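Local coordinates for protein glycoside hydrolase, GH17 family (Formosa sp. Hel1_33_131, PDB 6FCG) that probably cleaves internal beta-1,3-glucosidic bonds of laminarin, the storage glucan of microalgae, as an endo-laminarinase of the TIM-barrel clan, at residues L50-G55 against M81-L86; E70-M75 against R104-E109; E114-V119 against I160-A165; G304-A309 against M345-F350. All blocks are in the same frame, centred on the assembly; numbering follows the deposited sequence.

Contact 1: residues L50-G55 against M81-L86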
loop_
_atom_site.group_PDB
_atom_site.type_symbol
_atom_site.label_atom_id
_atom_site.label_comp_id
_atom_site.label_asym_id
_atom_site.label_seq_id
_atom_site.Cartn_x
_atom_site.Cartn_y
_atom_site.Cartn_z
ATOM N N LEU A 50 -29.269 -19.550 -32.707
ATOM C CA LEU A 50 -28.402 -18.972 -31.657
ATOM C C LEU A 50 -27.250 -18.206 -32.281
ATOM O O LEU A 50 -26.659 -18.664 -33.267
ATOM C CB LEU A 50 -27.816 -20.037 -30.731
ATOM C CG LEU A 50 -28.786 -20.731 -29.763
ATOM C CD1 LEU A 50 -28.051 -21.793 -28.951
ATOM C CD2 LEU A 50 -29.517 -19.766 -28.839
ATOM N N ALA A 51 -26.975 -17.031 -31.711
ATOM C CA ALA A 51 -25.950 -16.120 -32.206
ATOM C C ALA A 51 -24.703 -16.164 -31.339
ATOM O O ALA A 51 -24.776 -16.565 -30.169
ATOM C CB ALA A 51 -26.498 -14.705 -32.244
ATOM N N ILE A 52 -23.588 -15.724 -31.923
ATOM C CA ILE A 52 -22.308 -15.614 -31.241
ATOM C C ILE A 52 -21.456 -14.533 -31.902
ATOM O O ILE A 52 -21.529 -14.349 -33.113
ATOM C CB ILE A 52 -21.569 -16.980 -31.251
ATOM C CG1 ILE A 52 -20.475 -17.058 -30.194
ATOM C CG2 ILE A 52 -20.943 -17.302 -32.598
ATOM C CD1 ILE A 52 -20.529 -18.331 -29.375
ATOM N N SER A 53 -20.604 -13.868 -31.128
ATOM C CA SER A 53 -19.513 -13.069 -31.696
ATOM C C SER A 53 -18.326 -13.992 -32.049
ATOM O O SER A 53 -17.966 -14.891 -31.243
ATOM C CB SER A 53 -19.090 -11.962 -30.734
ATOM O OG SER A 53 -20.101 -10.977 -30.644
ATOM N N TYR A 54 -17.719 -13.796 -33.224
ATOM C CA TYR A 54 -16.671 -14.715 -33.703
ATOM C C TYR A 54 -15.434 -14.056 -34.304
ATOM O O TYR A 54 -15.506 -13.121 -35.104
ATOM C CB TYR A 54 -17.239 -15.729 -34.707
ATOM C CG TYR A 54 -16.174 -16.603 -35.346
ATOM C CD1 TYR A 54 -15.665 -17.694 -34.686
ATOM C CD2 TYR A 54 -15.625 -16.285 -36.587
ATOM C CE1 TYR A 54 -14.661 -18.478 -35.246
ATOM C CE2 TYR A 54 -14.625 -17.055 -37.156
ATOM C CZ TYR A 54 -14.145 -18.144 -36.476
ATOM O OH TYR A 54 -13.171 -18.907 -37.068
ATOM N N GLY A 55 -14.291 -14.585 -33.884
ATOM C CA GLY A 55 -13.028 -14.371 -34.536
ATOM C C GLY A 55 -12.275 -15.682 -34.502
ATOM O O GLY A 55 -12.348 -16.439 -33.516
ATOM N N MET A 81 -22.695 -27.099 -32.214
ATOM C CA MET A 81 -23.286 -26.466 -31.024
ATOM C C MET A 81 -24.624 -25.757 -31.211
ATOM O O MET A 81 -25.100 -25.152 -30.267
ATOM C CB MET A 81 -22.368 -25.342 -30.579
ATOM C CG MET A 81 -21.396 -25.629 -29.488
ATOM S SD MET A 81 -20.523 -24.076 -29.164
ATOM C CE MET A 81 -21.825 -23.200 -28.267
ATOM N N ASN A 82 -25.213 -25.789 -32.398
ATOM C CA ASN A 82 -26.443 -25.019 -32.725
ATOM C C ASN A 82 -26.276 -23.527 -32.932
ATOM O O ASN A 82 -27.265 -22.799 -32.953
ATOM C CB ASN A 82 -27.582 -25.238 -31.733
ATOM C CG ASN A 82 -28.102 -26.630 -31.776
ATOM O OD1 ASN A 82 -28.593 -27.071 -32.808
ATOM N ND2 ASN A 82 -27.999 -27.345 -30.660
ATOM N N ILE A 83 -25.050 -23.062 -33.127
ATOM C CA ILE A 83 -24.856 -21.665 -33.527
ATOM C C ILE A 83 -25.239 -21.592 -34.999
ATOM O O ILE A 83 -24.763 -22.397 -35.804
ATOM C CB ILE A 83 -23.389 -21.195 -33.349
ATOM C CG1 ILE A 83 -22.859 -21.428 -31.916
ATOM C CG2 ILE A 83 -23.223 -19.758 -33.785
ATOM C CD1 ILE A 83 -23.426 -20.571 -30.830
ATOM N N ARG A 84 -26.085 -20.629 -35.350
ATOM C CA ARG A 84 -26.478 -20.403 -36.748
ATOM C C ARG A 84 -26.217 -19.020 -37.288
ATOM O O ARG A 84 -26.401 -18.777 -38.483
ATOM C CB ARG A 84 -27.970 -20.725 -36.925
ATOM C CG ARG A 84 -28.363 -22.180 -36.660
ATOM C CD ARG A 84 -27.751 -23.121 -37.699
ATOM N NE ARG A 84 -28.062 -24.517 -37.425
ATOM C CZ ARG A 84 -27.306 -25.362 -36.732
ATOM N NH1 ARG A 84 -26.134 -24.995 -36.202
ATOM N NH2 ARG A 84 -27.736 -26.606 -36.566
ATOM N N ILE A 85 -25.836 -18.078 -36.440
ATOM C CA ILE A 85 -25.462 -16.755 -36.947
ATOM C C ILE A 85 -24.263 -16.225 -36.192
ATOM O O ILE A 85 -24.165 -16.368 -34.970
ATOM C CB ILE A 85 -26.664 -15.772 -36.972
ATOM C CG1 ILE A 85 -26.226 -14.424 -37.495
ATOM C CG2 ILE A 85 -27.310 -15.637 -35.595
ATOM C CD1 ILE A 85 -27.372 -13.576 -37.984
ATOM N N LEU A 86 -23.304 -15.684 -36.934
ATOM C CA LEU A 86 -22.155 -15.077 -36.300
ATOM C C LEU A 86 -21.971 -13.624 -36.687
ATOM O O LEU A 86 -22.568 -13.131 -37.629
ATOM C CB LEU A 86 -20.887 -15.941 -36.393
ATOM C CG LEU A 86 -20.539 -16.548 -37.705
ATOM C CD1 LEU A 86 -19.652 -15.625 -38.502
ATOM C CD2 LEU A 86 -19.779 -17.832 -37.518
#
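The flat guanidinium of R84 holds I83 O almost in its own plane, with NH1 3.0 Å from that oxygen; seen from the carbonyl, the donor stands well above the peptide plane. NH1 also bonds H79 O. The Y54 ring runs off toward the helices: its OH bonds D74, and the side chain touches L71, M75 and L78 of helix 68-80. Y54 CB touches L86 CB at 4.0 Å, while L86 CD2 comes at the ring obliquely. Between the backbones, L50 O takes R84 N at 2.9 Å in the carbonyl plane and, weakly, I85 N; I52 N returns a bond to I85 O at 3.2 Å, nearly along the C=O axis. A51 thus pairs with I85, CB to CG2 at 3.6 Å, while I52 and L86 share the other face. There I83 crosses I52 at about a right angle: its CG2, anti to the backbone N, meets I52 CG2 at 3.6 Å, and CD1 lies 3.9 Å from I52 CD1. An alanine at I83 would probably loosen the packing under I52, since both of these methyl contacts go. L50 CB rests on N82 O, where a Schellman motif ends helix 68-80. Strand 50-53, that helix and strand 83-87 form the beta-alpha-beta unit characteristic of a TIM barrel, its strands parallel, the short segments 50-53 and 83-86 inclined at 46°.

Contact 2: residues E70-M75 against R104-E109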
loop_
_atom_site.group_PDB
_atom_site.type_symbol
_atom_site.label_atom_id
_atom_site.label_comp_id
_atom_site.label_asym_id
_atom_site.label_seq_id
_atom_site.Cartn_x
_atom_site.Cartn_y
_atom_site.Cartn_z
ATOM N N GLU A 70 -8.622 -23.522 -41.665
ATOM C CA GLU A 70 -8.766 -23.246 -40.217
ATOM C C GLU A 70 -10.150 -22.691 -39.836
ATOM O O GLU A 70 -10.785 -23.159 -38.885
ATOM C CB GLU A 70 -7.654 -22.328 -39.720
ATOM C CG GLU A 70 -6.288 -22.992 -39.682
ATOM C CD GLU A 70 -5.119 -22.032 -39.400
ATOM O OE1 GLU A 70 -5.153 -20.847 -39.788
ATOM O OE2 GLU A 70 -4.136 -22.472 -38.775
ATOM N N LEU A 71 -10.643 -21.756 -40.626
ATOM C CA LEU A 71 -11.978 -21.219 -40.397
ATOM C C LEU A 71 -13.086 -22.265 -40.526
ATOM O O LEU A 71 -14.066 -22.209 -39.783
ATOM C CB LEU A 71 -12.251 -20.042 -41.324
ATOM C CG LEU A 71 -11.296 -18.837 -41.155
ATOM C CD1 LEU A 71 -11.457 -17.889 -42.336
ATOM C CD2 LEU A 71 -11.514 -18.132 -39.830
ATOM N N LYS A 72 -12.929 -23.221 -41.434
ATOM C CA LYS A 72 -13.909 -24.289 -41.593
ATOM C C LYS A 72 -13.974 -25.188 -40.372
ATOM O O LYS A 72 -15.056 -25.574 -39.950
ATOM C CB LYS A 72 -13.617 -25.137 -42.830
ATOM C CG LYS A 72 -13.948 -24.444 -44.133
ATOM C CD LYS A 72 -13.333 -25.130 -45.336
ATOM C CE LYS A 72 -14.102 -26.373 -45.740
ATOM N NZ LYS A 72 -13.636 -26.797 -47.089
ATOM N N GLU A 73 -12.818 -25.487 -39.796
ATOM C CA GLU A 73 -12.755 -26.169 -38.503
ATOM C C GLU A 73 -13.684 -25.482 -37.476
ATOM O O GLU A 73 -14.533 -26.135 -36.866
ATOM C CB GLU A 73 -11.317 -26.228 -37.985
ATOM C CG GLU A 73 -10.389 -27.188 -38.723
ATOM C CD GLU A 73 -8.928 -27.137 -38.266
ATOM O OE1 GLU A 73 -8.452 -26.082 -37.786
ATOM O OE2 GLU A 73 -8.238 -28.179 -38.357
ATOM N N ASP A 74 -13.570 -24.156 -37.355
ATOM C CA ASP A 74 -14.383 -23.382 -36.398
ATOM C C ASP A 74 -15.854 -23.434 -36.718
ATOM O O ASP A 74 -16.696 -23.623 -35.836
ATOM C CB ASP A 74 -13.938 -21.913 -36.346
ATOM C CG ASP A 74 -12.556 -21.737 -35.777
ATOM O OD1 ASP A 74 -11.962 -22.739 -35.323
ATOM O OD2 ASP A 74 -12.009 -20.612 -35.797
ATOM N N MET A 75 -16.163 -23.255 -37.988
ATOM C CA MET A 75 -17.541 -23.284 -38.423
ATOM C C MET A 75 -18.186 -24.615 -38.091
ATOM O O MET A 75 -19.338 -24.634 -37.642
ATOM C CB MET A 75 -17.655 -23.013 -39.924
ATOM C CG MET A 75 -17.261 -21.627 -40.414
ATOM S SD MET A 75 -18.045 -20.226 -39.619
ATOM C CE MET A 75 -16.814 -19.811 -38.354
ATOM N N ARG A 104 -19.267 -20.722 -47.561
ATOM C CA ARG A 104 -19.701 -21.120 -48.900
ATOM C C ARG A 104 -19.195 -22.514 -49.255
ATOM O O ARG A 104 -19.999 -23.359 -49.678
ATOM C CB ARG A 104 -19.301 -20.127 -49.969
ATOM C CG ARG A 104 -19.801 -20.550 -51.343
ATOM C CD ARG A 104 -19.468 -19.577 -52.455
ATOM N NE ARG A 104 -20.212 -18.306 -52.621
ATOM C CZ ARG A 104 -21.456 -17.979 -52.218
ATOM N NH1 ARG A 104 -22.281 -18.797 -51.506
ATOM N NH2 ARG A 104 -21.876 -16.749 -52.530
ATOM N N GLU A 105 -17.910 -22.788 -49.042
ATOM C CA GLU A 105 -17.395 -24.139 -49.266
ATOM C C GLU A 105 -18.153 -25.205 -48.476
ATOM O O GLU A 105 -18.509 -26.248 -49.032
ATOM C CB GLU A 105 -15.909 -24.247 -48.950
ATOM C CG GLU A 105 -15.009 -23.678 -50.041
ATOM C CD GLU A 105 -13.528 -23.938 -49.780
ATOM O OE1 GLU A 105 -12.696 -23.121 -50.227
ATOM O OE2 GLU A 105 -13.188 -24.958 -49.120
ATOM N N LEU A 106 -18.422 -24.947 -47.192
ATOM C CA LEU A 106 -19.155 -25.914 -46.375
ATOM C C LEU A 106 -20.608 -26.132 -46.818
ATOM O O LEU A 106 -21.127 -27.221 -46.662
ATOM C CB LEU A 106 -19.156 -25.556 -44.893
ATOM C CG LEU A 106 -17.839 -25.508 -44.150
ATOM C CD1 LEU A 106 -17.938 -24.608 -42.945
ATOM C CD2 LEU A 106 -17.351 -26.885 -43.702
ATOM N N LYS A 107 -21.251 -25.100 -47.346
ATOM C CA LYS A 107 -22.598 -25.238 -47.893
ATOM C C LYS A 107 -22.628 -26.034 -49.224
ATOM O O LYS A 107 -23.605 -26.721 -49.495
ATOM C CB LYS A 107 -23.287 -23.865 -48.075
ATOM C CG LYS A 107 -23.440 -23.102 -46.773
ATOM C CD LYS A 107 -24.278 -21.837 -46.826
ATOM C CE LYS A 107 -25.457 -21.827 -47.767
ATOM N NZ LYS A 107 -26.329 -20.683 -47.417
ATOM N N ASN A 108 -21.561 -25.951 -50.019
ATOM C CA ASN A 108 -21.425 -26.793 -51.203
ATOM C C ASN A 108 -21.143 -28.248 -50.849
ATOM O O ASN A 108 -21.624 -29.126 -51.548
ATOM C CB ASN A 108 -20.321 -26.296 -52.120
ATOM C CG ASN A 108 -20.572 -24.888 -52.645
ATOM O OD1 ASN A 108 -21.691 -24.449 -52.729
ATOM N ND2 ASN A 108 -19.503 -24.186 -53.041
ATOM N N GLU A 109 -20.388 -28.491 -49.775
ATOM C CA GLU A 109 -20.106 -29.851 -49.287
ATOM C C GLU A 109 -21.316 -30.530 -48.691
ATOM O O GLU A 109 -21.469 -31.738 -48.797
ATOM C CB GLU A 109 -18.993 -29.862 -48.230
ATOM C CG GLU A 109 -17.602 -29.692 -48.813
ATOM C CD GLU A 109 -16.498 -29.451 -47.744
ATOM O OE1 GLU A 109 -15.473 -28.766 -48.044
ATOM O OE2 GLU A 109 -16.632 -29.974 -46.604
#
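A single ammonium group, K72 NZ, is shared by two carboxylates from successive turns of the facing helix. It lies 2.8 Å from E105 OE2 and 2.9 Å from E109 OE1, both salt bridges, but the two oxygens are used differently: E105 offers its anti lone pair, away from its other oxygen, and E109 its syn one. The approaches differ as well, K72 crossing E105 at about a right angle and meeting E109 tip to tip. Both glutamate chains are extended beyond CG, whereas the lysine bends once, at chi3 (78°), which turns NZ in between them. Helices 68-80 and 95-109 are successive helices of the layer that surrounds the TIM-barrel strands; the two short segments cross at -63° with axes 10.7 Å apart. Beneath the charges L106 does the apolar work. It slides past K72 in the opposite direction, its CG 4.0 Å from K72 CG and its CD2 3.9 Å from K72 CE, so that the lysine's methylenes cover the leucine. Its other methyl, CD1, abuts M75 CB at 3.4 Å, the two side chains crossing nearly perpendicularly. I103 and A102 extend this greasy patch, touching M75 and K72 respectively.

Contact 3: residues E114-V119 against I160-A165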
loop_
_atom_site.group_PDB
_atom_site.type_symbol
_atom_site.label_atom_id
_atom_site.label_comp_id
_atom_site.label_asym_id
_atom_site.label_seq_id
_atom_site.Cartn_x
_atom_site.Cartn_y
_atom_site.Cartn_z
ATOM N N GLU A 114 -25.835 -24.637 -42.538
ATOM C CA GLU A 114 -26.539 -23.365 -42.455
ATOM C C GLU A 114 -25.753 -22.476 -41.465
ATOM O O GLU A 114 -25.527 -22.866 -40.322
ATOM C CB GLU A 114 -27.951 -23.649 -41.964
ATOM C CG GLU A 114 -28.974 -22.545 -42.145
ATOM C CD GLU A 114 -30.327 -22.842 -41.468
ATOM O OE1 GLU A 114 -30.413 -23.718 -40.551
ATOM O OE2 GLU A 114 -31.336 -22.194 -41.859
ATOM N N MET A 115 -25.213 -21.355 -41.942
ATOM C CA MET A 115 -24.563 -20.372 -41.075
ATOM C C MET A 115 -24.802 -19.018 -41.690
ATOM O O MET A 115 -24.556 -18.841 -42.881
ATOM C CB MET A 115 -23.050 -20.623 -40.937
ATOM C CG MET A 115 -22.376 -19.782 -39.851
ATOM S SD MET A 115 -22.882 -20.202 -38.171
ATOM C CE MET A 115 -22.084 -21.789 -37.970
ATOM N N TYR A 116 -25.259 -18.069 -40.884
ATOM C CA TYR A 116 -25.493 -16.695 -41.329
ATOM C C TYR A 116 -24.541 -15.729 -40.674
ATOM O O TYR A 116 -23.882 -16.061 -39.686
ATOM C CB TYR A 116 -26.907 -16.307 -41.009
ATOM C CG TYR A 116 -27.878 -17.253 -41.645
ATOM C CD1 TYR A 116 -28.119 -17.216 -43.011
ATOM C CD2 TYR A 116 -28.523 -18.217 -40.891
ATOM C CE1 TYR A 116 -28.997 -18.095 -43.601
ATOM C CE2 TYR A 116 -29.416 -19.097 -41.472
ATOM C CZ TYR A 116 -29.662 -19.027 -42.822
ATOM O OH TYR A 116 -30.534 -19.926 -43.382
ATOM N N MET A 117 -24.431 -14.543 -41.253
ATOM C CA MET A 117 -23.466 -13.545 -40.794
ATOM C C MET A 117 -24.026 -12.138 -40.637
ATOM O O MET A 117 -24.742 -11.646 -41.497
ATOM C CB MET A 117 -22.273 -13.491 -41.727
ATOM C CG MET A 117 -21.128 -12.629 -41.193
ATOM S SD MET A 117 -19.505 -12.783 -42.024
ATOM C CE MET A 117 -19.349 -14.551 -42.169
ATOM N N MET A 118 -23.684 -11.519 -39.501
ATOM C CA MET A 118 -23.821 -10.074 -39.233
ATOM C C MET A 118 -22.466 -9.466 -39.520
ATOM O O MET A 118 -21.527 -9.733 -38.791
ATOM C CB MET A 118 -24.206 -9.868 -37.776
ATOM C CG MET A 118 -24.321 -8.419 -37.313
ATOM S SD MET A 118 -24.634 -8.309 -35.526
ATOM C CE MET A 118 -24.443 -6.551 -35.311
ATOM N N VAL A 119 -22.340 -8.706 -40.616
ATOM C CA VAL A 119 -21.043 -8.168 -41.050
ATOM C C VAL A 119 -20.835 -6.786 -40.494
ATOM O O VAL A 119 -21.644 -5.897 -40.693
ATOM C CB VAL A 119 -20.904 -8.104 -42.561
ATOM C CG1 VAL A 119 -19.641 -7.360 -42.966
ATOM C CG2 VAL A 119 -20.853 -9.492 -43.137
ATOM N N ILE A 160 -25.813 -15.689 -47.093
ATOM C CA ILE A 160 -25.164 -15.784 -45.793
ATOM C C ILE A 160 -25.285 -14.474 -45.020
ATOM O O ILE A 160 -25.688 -14.478 -43.854
ATOM C CB ILE A 160 -23.678 -16.142 -45.962
ATOM C CG1 ILE A 160 -23.540 -17.506 -46.636
ATOM C CG2 ILE A 160 -22.961 -16.173 -44.602
ATOM C CD1 ILE A 160 -22.157 -17.756 -47.194
ATOM N N VAL A 161 -24.909 -13.364 -45.659
ATOM C CA VAL A 161 -24.926 -12.035 -45.032
ATOM C C VAL A 161 -26.367 -11.540 -44.873
ATOM O O VAL A 161 -27.036 -11.252 -45.865
ATOM C CB VAL A 161 -24.113 -11.019 -45.858
ATOM C CG1 VAL A 161 -24.231 -9.619 -45.280
ATOM C CG2 VAL A 161 -22.659 -11.444 -45.913
ATOM N N LYS A 162 -26.826 -11.451 -43.633
ATOM C CA LYS A 162 -28.171 -10.966 -43.323
ATOM C C LYS A 162 -28.245 -9.598 -42.659
ATOM O O LYS A 162 -29.326 -9.033 -42.578
ATOM C CB LYS A 162 -28.864 -11.966 -42.413
ATOM C CG LYS A 162 -28.945 -13.346 -43.007
ATOM C CD LYS A 162 -29.813 -13.376 -44.265
ATOM C CE LYS A 162 -29.476 -14.554 -45.162
ATOM N NZ LYS A 162 -30.071 -14.308 -46.488
ATOM N N VAL A 163 -27.114 -9.086 -42.177
ATOM C CA VAL A 163 -27.060 -7.802 -41.480
ATOM C C VAL A 163 -25.739 -7.122 -41.796
ATOM O O VAL A 163 -24.687 -7.764 -41.851
ATOM C CB VAL A 163 -27.203 -7.974 -39.932
ATOM C CG1 VAL A 163 -27.010 -6.636 -39.188
ATOM C CG2 VAL A 163 -28.544 -8.570 -39.530
ATOM N N ILE A 164 -25.810 -5.807 -42.007
ATOM C CA ILE A 164 -24.622 -4.962 -41.937
ATOM C C ILE A 164 -24.738 -4.049 -40.719
ATOM O O ILE A 164 -25.727 -3.369 -40.558
ATOM C CB ILE A 164 -24.415 -4.142 -43.190
ATOM C CG1 ILE A 164 -24.224 -5.063 -44.388
ATOM C CG2 ILE A 164 -23.182 -3.253 -43.027
ATOM C CD1 ILE A 164 -24.085 -4.356 -45.720
ATOM N N ALA A 165 -23.707 -4.066 -39.883
ATOM C CA ALA A 165 -23.588 -3.176 -38.732
ATOM C C ALA A 165 -22.606 -2.066 -39.046
ATOM O O ALA A 165 -21.427 -2.339 -39.361
ATOM C CB ALA A 165 -23.110 -3.950 -37.529
#
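E114 OE2 accepts the hydroxyl of Y116 at 2.8 Å on its anti lone pair, and M115 O meets I160 CG2. The Y116 ring has I160 O in plane at its edge; K162 CE comes within 3.7 Å of CD1, while the lysine's NZ is held by P158 O and V38 O. A serine here, lacking the ring and its distant hydroxyl, would probably leave K162 and E114 less firmly placed. M117 N bonds I160 O at 2.9 Å, and M117 O takes K162 N at 3.0 Å. M117 pairs with V161 but M118 with V163, so K162 is the extra residue of a beta bulge. M118, extended, lies alongside V163 (CG to CG1 3.7 Å) and ends with CE on A165 CB. On the opposite face V119 CG2 reaches V161 CG2 at 3.8 Å; its N bonds V163 O and its O receives A165 N, nearly straight (170°). Strands 116-121 and 161-168 are parallel neighbours of the TIM-barrel wall.

Contact 4: residues G304-A309 against M345-F350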
loop_
_atom_site.group_PDB
_atom_site.type_symbol
_atom_site.label_atom_id
_atom_site.label_comp_id
_atom_site.label_asym_id
_atom_site.label_seq_id
_atom_site.Cartn_x
_atom_site.Cartn_y
_atom_site.Cartn_z
ATOM N N GLY A 304 -26.027 -7.246 -29.135
ATOM C CA GLY A 304 -24.891 -7.395 -30.023
ATOM C C GLY A 304 -23.598 -7.843 -29.361
ATOM O O GLY A 304 -22.688 -8.309 -30.057
ATOM N N GLU A 305 -23.470 -7.630 -28.054
ATOM C CA GLU A 305 -22.261 -8.022 -27.371
ATOM C C GLU A 305 -22.468 -8.055 -25.863
ATOM O O GLU A 305 -22.903 -7.090 -25.267
ATOM C CB GLU A 305 -21.069 -7.119 -27.766
ATOM C CG GLU A 305 -19.714 -7.846 -27.800
ATOM C CD GLU A 305 -18.537 -6.918 -28.095
ATOM O OE1 GLU A 305 -17.709 -6.679 -27.165
ATOM O OE2 GLU A 305 -18.424 -6.398 -29.239
ATOM N N THR A 306 -22.150 -9.192 -25.267
ATOM C CA THR A 306 -21.909 -9.288 -23.832
ATOM C C THR A 306 -21.080 -10.547 -23.579
ATOM O O THR A 306 -21.100 -11.470 -24.386
ATOM C CB THR A 306 -23.205 -9.313 -23.012
ATOM O OG1 THR A 306 -22.883 -9.175 -21.624
ATOM C CG2 THR A 306 -23.976 -10.623 -23.215
ATOM N N GLY A 307 -20.370 -10.584 -22.465
ATOM C CA GLY A 307 -19.477 -11.686 -22.166
ATOM C C GLY A 307 -18.847 -11.597 -20.790
ATOM O O GLY A 307 -18.903 -10.573 -20.137
ATOM N N TRP A 308 -18.252 -12.700 -20.355
ATOM C CA TRP A 308 -17.657 -12.812 -19.029
ATOM C C TRP A 308 -16.398 -13.692 -19.108
ATOM O O TRP A 308 -16.495 -14.888 -19.305
ATOM C CB TRP A 308 -18.694 -13.429 -18.091
ATOM C CG TRP A 308 -18.413 -13.287 -16.669
ATOM C CD1 TRP A 308 -17.464 -13.967 -15.944
ATOM C CD2 TRP A 308 -19.082 -12.438 -15.752
ATOM N NE1 TRP A 308 -17.507 -13.584 -14.632
ATOM C CE2 TRP A 308 -18.481 -12.632 -14.487
ATOM C CE3 TRP A 308 -20.120 -11.523 -15.868
ATOM C CZ2 TRP A 308 -18.895 -11.957 -13.351
ATOM C CZ3 TRP A 308 -20.530 -10.841 -14.745
ATOM C CH2 TRP A 308 -19.920 -11.065 -13.496
ATOM N N ALA A 309 -15.225 -13.084 -18.962
ATOM C CA ALA A 309 -13.978 -13.782 -19.189
ATOM C C ALA A 309 -13.668 -14.817 -18.131
ATOM O O ALA A 309 -14.093 -14.694 -16.966
ATOM C CB ALA A 309 -12.859 -12.785 -19.309
ATOM N N MET A 345 -34.782 -12.112 -28.054
ATOM C CA MET A 345 -33.614 -11.386 -28.521
ATOM C C MET A 345 -32.542 -12.391 -28.944
ATOM O O MET A 345 -32.363 -13.424 -28.321
ATOM C CB MET A 345 -33.058 -10.475 -27.409
ATOM C CG MET A 345 -34.001 -9.380 -26.936
ATOM S SD MET A 345 -33.462 -8.456 -25.470
ATOM C CE MET A 345 -34.500 -7.039 -25.767
ATOM N N SER A 346 -31.865 -12.100 -30.039
ATOM C CA SER A 346 -30.564 -12.649 -30.310
ATOM C C SER A 346 -29.522 -12.108 -29.318
ATOM O O SER A 346 -29.607 -10.976 -28.820
ATOM C CB SER A 346 -30.159 -12.361 -31.766
ATOM O OG SER A 346 -30.891 -13.182 -32.673
ATOM N N CYS A 347 -28.557 -12.946 -29.002
ATOM C CA CYS A 347 -27.414 -12.527 -28.255
ATOM C C CYS A 347 -26.154 -13.029 -28.953
ATOM O O CYS A 347 -25.869 -14.226 -28.921
ATOM C CB CYS A 347 -27.455 -13.065 -26.823
ATOM S SG CYS A 347 -25.989 -12.523 -25.904
ATOM N N PHE A 348 -25.383 -12.100 -29.520
ATOM C CA PHE A 348 -24.119 -12.429 -30.160
ATOM C C PHE A 348 -23.086 -12.489 -29.051
ATOM O O PHE A 348 -22.301 -11.574 -28.872
ATOM C CB PHE A 348 -23.775 -11.387 -31.217
ATOM C CG PHE A 348 -24.685 -11.431 -32.434
ATOM C CD1 PHE A 348 -25.942 -10.837 -32.415
ATOM C CD2 PHE A 348 -24.283 -12.084 -33.593
ATOM C CE1 PHE A 348 -26.761 -10.903 -33.522
ATOM C CE2 PHE A 348 -25.092 -12.134 -34.697
ATOM C CZ PHE A 348 -26.337 -11.539 -34.672
ATOM N N TYR A 349 -23.068 -13.597 -28.318
ATOM C CA TYR A 349 -22.350 -13.671 -27.072
ATOM C C TYR A 349 -20.844 -13.573 -27.373
ATOM O O TYR A 349 -20.348 -14.141 -28.374
ATOM C CB TYR A 349 -22.720 -14.964 -26.310
ATOM C CG TYR A 349 -21.956 -15.090 -24.996
ATOM C CD1 TYR A 349 -22.448 -14.541 -23.859
ATOM C CD2 TYR A 349 -20.745 -15.757 -24.933
ATOM C CE1 TYR A 349 -21.765 -14.623 -22.679
ATOM C CE2 TYR A 349 -20.045 -15.841 -23.761
ATOM C CZ TYR A 349 -20.579 -15.278 -22.630
ATOM O OH TYR A 349 -19.910 -15.362 -21.435
ATOM N N PHE A 350 -20.118 -12.875 -26.507
ATOM C CA PHE A 350 -18.682 -12.701 -26.677
ATOM C C PHE A 350 -17.884 -13.662 -25.781
ATOM O O PHE A 350 -17.897 -13.509 -24.533
ATOM C CB PHE A 350 -18.274 -11.261 -26.397
ATOM C CG PHE A 350 -16.991 -10.904 -27.043
ATOM C CD1 PHE A 350 -16.978 -10.483 -28.354
ATOM C CD2 PHE A 350 -15.788 -11.093 -26.391
ATOM C CE1 PHE A 350 -15.792 -10.224 -29.015
ATOM C CE2 PHE A 350 -14.586 -10.832 -27.048
ATOM C CZ PHE A 350 -14.595 -10.397 -28.374
#
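One nearly straight backbone hydrogen bond joins the segments: F350 N to T306 O (2.7 Å, 168°), the donor somewhat above the carbonyl plane. A weak second one runs from W308 N to Y349 OH. The same T306 O also sits over one face of the Y349 ring, 3.4 Å from CD1, displaced toward the rim. G307 CA makes a CA-H...O contact with F350 O at 3.4 Å; a CB there would collide with that oxygen, which accounts for a glycine at this position. Packing contacts are looser: T306 CG2 meets C347 SG at 3.9 Å, and F348 CB lies on G304 O. E305 and F350 run side by side, CG 3.8 Å from CD1, with OE1 over the ring and the planes 32° apart. The carboxylate is gripped by R87 and Y89 at OE2 and by Y243 at OE1. This setting would favour an ionised E305, consistent with the nucleophile that GH17 enzymes carry at the end of the seventh barrel strand.

Contacts 1, 3 and 4 belong to the barrel, whereas contact 2 lies on the helical layer outside, its centre about 23 Å from that of contact 4. Contacts 1 and 3, centres about 10 Å apart, meet in one sheet, where strands 83-87 and 116-121 are neighbours: L86 O probably accepts M118 N at 2.7 Å, and R84 O accepts Y116 N. Contact 4 joins contact 1 at a similar separation, with S53 N 2.8 Å from Y349 O, so 345-350 bridges strands 50-53 and 301-305, the two ends of the strand order. M118 SD touches F348 CZ across the interior. L86 CD2 of contact 1 packs on M75 SD of contact 2 at 3.6 Å. The likely active-site glutamate, E305, falls in contact 4.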